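Local coordinates for putative uncharacterized protein (Ustilago maydis, PDB 4GNX) that is part of the replication protein A complex bound to single-stranded DNA and carries an OB-fold domain that probably serves nucleic acid binding, at residues Ala43-Ile48 / Ser83-Asn88. Residues are numbered along the deposited sequence; the frame is centred on the assembly and turned at random.
Sequences AVVRNI and SEIRNN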
ATOM      1  N   ALA B  43      10.042  17.733  -5.812  1.00 27.28           N
ATOM      2  CA  ALA B  43      10.297  18.644  -6.924  1.00 26.64           C
ATOM      3  C   ALA B  43      11.776  18.964  -6.978  1.00 28.77           C
ATOM      4  O   ALA B  43      12.523  18.618  -6.049  1.00 29.25           O
ATOM      5  CB  ALA B  43       9.507  19.922  -6.750  1.00 25.18           C
ATOM      6  N   VAL B  44      12.177  19.636  -8.062  1.00 29.39           N
ATOM      7  CA  VAL B  44      13.558  20.043  -8.266  1.00 30.28           C
ATOM      8  C   VAL B  44      13.712  21.553  -8.115  1.00 31.80           C
ATOM      9  O   VAL B  44      12.949  22.340  -8.704  1.00 33.13           O
ATOM     10  CB  VAL B  44      14.073  19.600  -9.637  1.00 31.38           C
ATOM     11  CG1 VAL B  44      15.549  19.956  -9.809  1.00 33.47           C
ATOM     12  CG2 VAL B  44      13.899  18.107  -9.775  1.00 30.94           C
ATOM     13  N   VAL B  45      14.690  21.945  -7.301  1.00 31.63           N
ATOM     14  CA  VAL B  45      14.995  23.324  -7.066  1.00 32.24           C
ATOM     15  C   VAL B  45      15.660  23.835  -8.324  1.00 34.49           C
ATOM     16  O   VAL B  45      16.612  23.232  -8.828  1.00 35.71           O
ATOM     17  CB  VAL B  45      15.980  23.453  -5.904  1.00 33.45           C
ATOM     18  CG1 VAL B  45      16.159  24.920  -5.510  1.00 35.92           C
ATOM     19  CG2 VAL B  45      15.522  22.617  -4.730  1.00 31.62           C
ATOM     20  N   ARG B  46      15.170  24.956  -8.819  1.00 35.31           N
ATOM     21  CA  ARG B  46      15.706  25.547 -10.025  1.00 38.08           C
ATOM     22  C   ARG B  46      16.325  26.919  -9.800  1.00 42.37           C
ATOM     23  O   ARG B  46      17.215  27.326 -10.550  1.00 45.25           O
ATOM     24  CB  ARG B  46      14.619  25.653 -11.075  1.00 36.89           C
ATOM     25  CG  ARG B  46      14.242  24.322 -11.664  1.00 34.89           C
ATOM     26  CD  ARG B  46      15.378  23.633 -12.403  1.00 36.05           C
ATOM     27  NE  ARG B  46      14.892  22.394 -13.002  1.00 34.79           N
ATOM     28  CZ  ARG B  46      15.656  21.380 -13.384  1.00 35.83           C
ATOM     29  NH1 ARG B  46      16.983  21.434 -13.240  1.00 37.84           N
ATOM     30  NH2 ARG B  46      15.081  20.307 -13.916  1.00 34.82           N
ATOM     31  N   ASN B  47      15.821  27.636  -8.793  1.00 43.32           N
ATOM     32  CA  ASN B  47      16.409  28.901  -8.338  1.00 47.00           C
ATOM     33  C   ASN B  47      16.268  29.127  -6.809  1.00 46.77           C
ATOM     34  O   ASN B  47      15.333  28.609  -6.174  1.00 44.63           O
ATOM     35  CB  ASN B  47      15.839  30.075  -9.134  1.00 49.86           C
ATOM     36  CG  ASN B  47      16.364  31.414  -8.655  1.00 54.29           C
ATOM     37  OD1 ASN B  47      15.612  32.220  -8.098  1.00 55.82           O
ATOM     38  ND2 ASN B  47      17.663  31.649  -8.844  1.00 56.66           N
ATOM     39  N   ILE B  48      17.217  29.863  -6.229  1.00 48.53           N
ATOM     40  CA  ILE B  48      17.209  30.140  -4.804  1.00 48.82           C
ATOM     41  C   ILE B  48      17.486  31.614  -4.567  1.00 52.69           C
ATOM     42  O   ILE B  48      18.566  32.112  -4.857  1.00 55.23           O
ATOM     43  CB  ILE B  48      18.251  29.304  -4.024  1.00 49.02           C
ATOM     44  CG1 ILE B  48      18.087  27.810  -4.285  1.00 45.82           C
ATOM     45  CG2 ILE B  48      18.131  29.576  -2.534  1.00 50.41           C
ATOM     46  CD1 ILE B  48      19.216  26.956  -3.743  1.00 46.08           C
ATOM     47  N   SER B  83      22.147  25.029   3.325  1.00 86.58           N
ATOM     48  CA  SER B  83      23.296  24.938   2.397  1.00 86.86           C
ATOM     49  C   SER B  83      23.465  23.558   1.731  1.00 83.94           C
ATOM     50  O   SER B  83      24.190  23.417   0.742  1.00 84.65           O
ATOM     51  CB  SER B  83      24.602  25.368   3.095  1.00 93.43           C
ATOM     52  OG  SER B  83      25.125  24.364   3.962  1.00 95.23           O
ATOM     53  N   GLU B  84      22.797  22.553   2.289  1.00 80.30           N
ATOM     54  CA  GLU B  84      22.722  21.222   1.697  1.00 75.29           C
ATOM     55  C   GLU B  84      21.862  21.249   0.428  1.00 67.65           C
ATOM     56  O   GLU B  84      22.172  20.565  -0.550  1.00 66.78           O
ATOM     57  CB  GLU B  84      22.156  20.229   2.719  1.00 76.92           C
ATOM     58  CG  GLU B  84      21.198  20.871   3.718  1.00 78.11           C
ATOM     59  CD  GLU B  84      20.112  19.927   4.206  1.00 76.76           C
ATOM     60  OE1 GLU B  84      20.441  18.778   4.588  1.00 79.07           O
ATOM     61  OE2 GLU B  84      18.931  20.348   4.220  1.00 71.66           O
ATOM     62  N   ILE B  85      20.788  22.042   0.459  1.00 61.44           N
ATOM     63  CA  ILE B  85      19.927  22.268  -0.705  1.00 53.86           C
ATOM     64  C   ILE B  85      20.564  23.208  -1.731  1.00 53.22           C
ATOM     65  O   ILE B  85      20.984  24.320  -1.405  1.00 55.66           O
ATOM     66  CB  ILE B  85      18.552  22.833  -0.295  1.00 50.71           C
ATOM     67  CG1 ILE B  85      17.686  21.720   0.297  1.00 48.43           C
ATOM     68  CG2 ILE B  85      17.845  23.444  -1.500  1.00 48.25           C
ATOM     69  CD1 ILE B  85      16.521  22.194   1.132  1.00 46.93           C
ATOM     70  N   ARG B  86      20.620  22.746  -2.971  1.00 50.26           N
ATOM     71  CA  ARG B  86      21.156  23.517  -4.075  1.00 50.49           C
ATOM     72  C   ARG B  86      20.309  23.326  -5.321  1.00 46.62           C
ATOM     73  O   ARG B  86      19.389  22.515  -5.338  1.00 44.70           O
ATOM     74  CB  ARG B  86      22.599  23.112  -4.320  1.00 54.43           C
ATOM     75  CG  ARG B  86      23.534  23.812  -3.351  1.00 59.83           C
ATOM     76  CD  ARG B  86      24.555  22.865  -2.756  1.00 63.74           C
ATOM     77  NE  ARG B  86      25.838  22.931  -3.459  1.00 67.90           N
ATOM     78  CZ  ARG B  86      26.196  22.117  -4.453  1.00 68.20           C
ATOM     79  NH1 ARG B  86      25.361  21.149  -4.882  1.00 64.78           N
ATOM     80  NH2 ARG B  86      27.399  22.272  -5.013  1.00 70.69           N
ATOM     81  N   ASN B  87      20.598  24.099  -6.357  1.00 46.30           N
ATOM     82  CA  ASN B  87      19.886  23.986  -7.614  1.00 43.35           C
ATOM     83  C   ASN B  87      19.993  22.600  -8.224  1.00 41.98           C
ATOM     84  O   ASN B  87      20.979  21.893  -8.009  1.00 43.85           O
ATOM     85  CB  ASN B  87      20.403  25.027  -8.592  1.00 45.46           C
ATOM     86  CG  ASN B  87      19.710  26.336  -8.419  1.00 46.28           C
ATOM     87  OD1 ASN B  87      18.662  26.395  -7.773  1.00 45.18           O
ATOM     88  ND2 ASN B  87      20.266  27.389  -8.979  1.00 48.98           N
ATOM     89  N   ASN B  88      18.972  22.211  -8.974  1.00 38.55           N
ATOM     90  CA  ASN B  88      19.022  20.973  -9.722  1.00 37.37           C
ATOM     91  C   ASN B  88      19.064  19.719  -8.816  1.00 35.90           C
ATOM     92  O   ASN B  88      19.709  18.712  -9.132  1.00 36.28           O
ATOM     93  CB  ASN B  88      20.180  21.025 -10.719  1.00 39.94           C
ATOM     94  CG  ASN B  88      20.080  19.961 -11.787  1.00 40.08           C
ATOM     95  OD1 ASN B  88      18.984  19.648 -12.298  1.00 37.97           O
ATOM     96  ND2 ASN B  88      21.234  19.393 -12.141  1.00 42.76           N
TER
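The loop 83-88 crosses strand 43-48 obliquely, the two runs 117° apart; their CA atoms are nearest at V45 and N87, 5.0 Å apart. One backbone bond fixes this crossing: N88 N donates to V45 O at 2.6 Å, with 159° at the hydrogen, and approaches within the carbonyl plane. R46 bends at chi2, which brings its guanidinium back beside N88, whose CG stands anti to the backbone N. The two planar groups run alongside each other, pointing the same way with planes 21° apart, and NH1 of R46 meets OD1 of N88 at 2.8 Å in a weak, bent hydrogen bond. The stronger partner of R46 is E60, salt-bridged through NE, while ND2 of N88 bonds to I79 O of a neighbouring subunit. V44 CG1 lies over the centre of one guanidinium face, 3.8 Å above its plane, and also touches N88 CA. N87 lies over the strand's backbone, OD1 3.1 Å from R46 C, and its side chain crosses V45 at about a right angle while I48 slides past it in the opposite direction. V45 CB sits against R86 O at 3.6 Å. V45 and I85 also cross nearly perpendicularly, V45 CG2 to I85 CG2 at 4.1 Å, and I48 CD1 rests against R86 CA at 4.0 Å. Y57 of strand 54-60 touches V45, I48 and I85 as well. Both R46 and N47 hydrogen-bond through their backbones with S58, so the strand carries a classic beta bulge here. Backbone bonds of V45 with V89 and A43 with V91 carry the pairing onward, so the loop feeds antiparallel strand 90-100 onto strand 38-50 within the curled sheet of an OB fold.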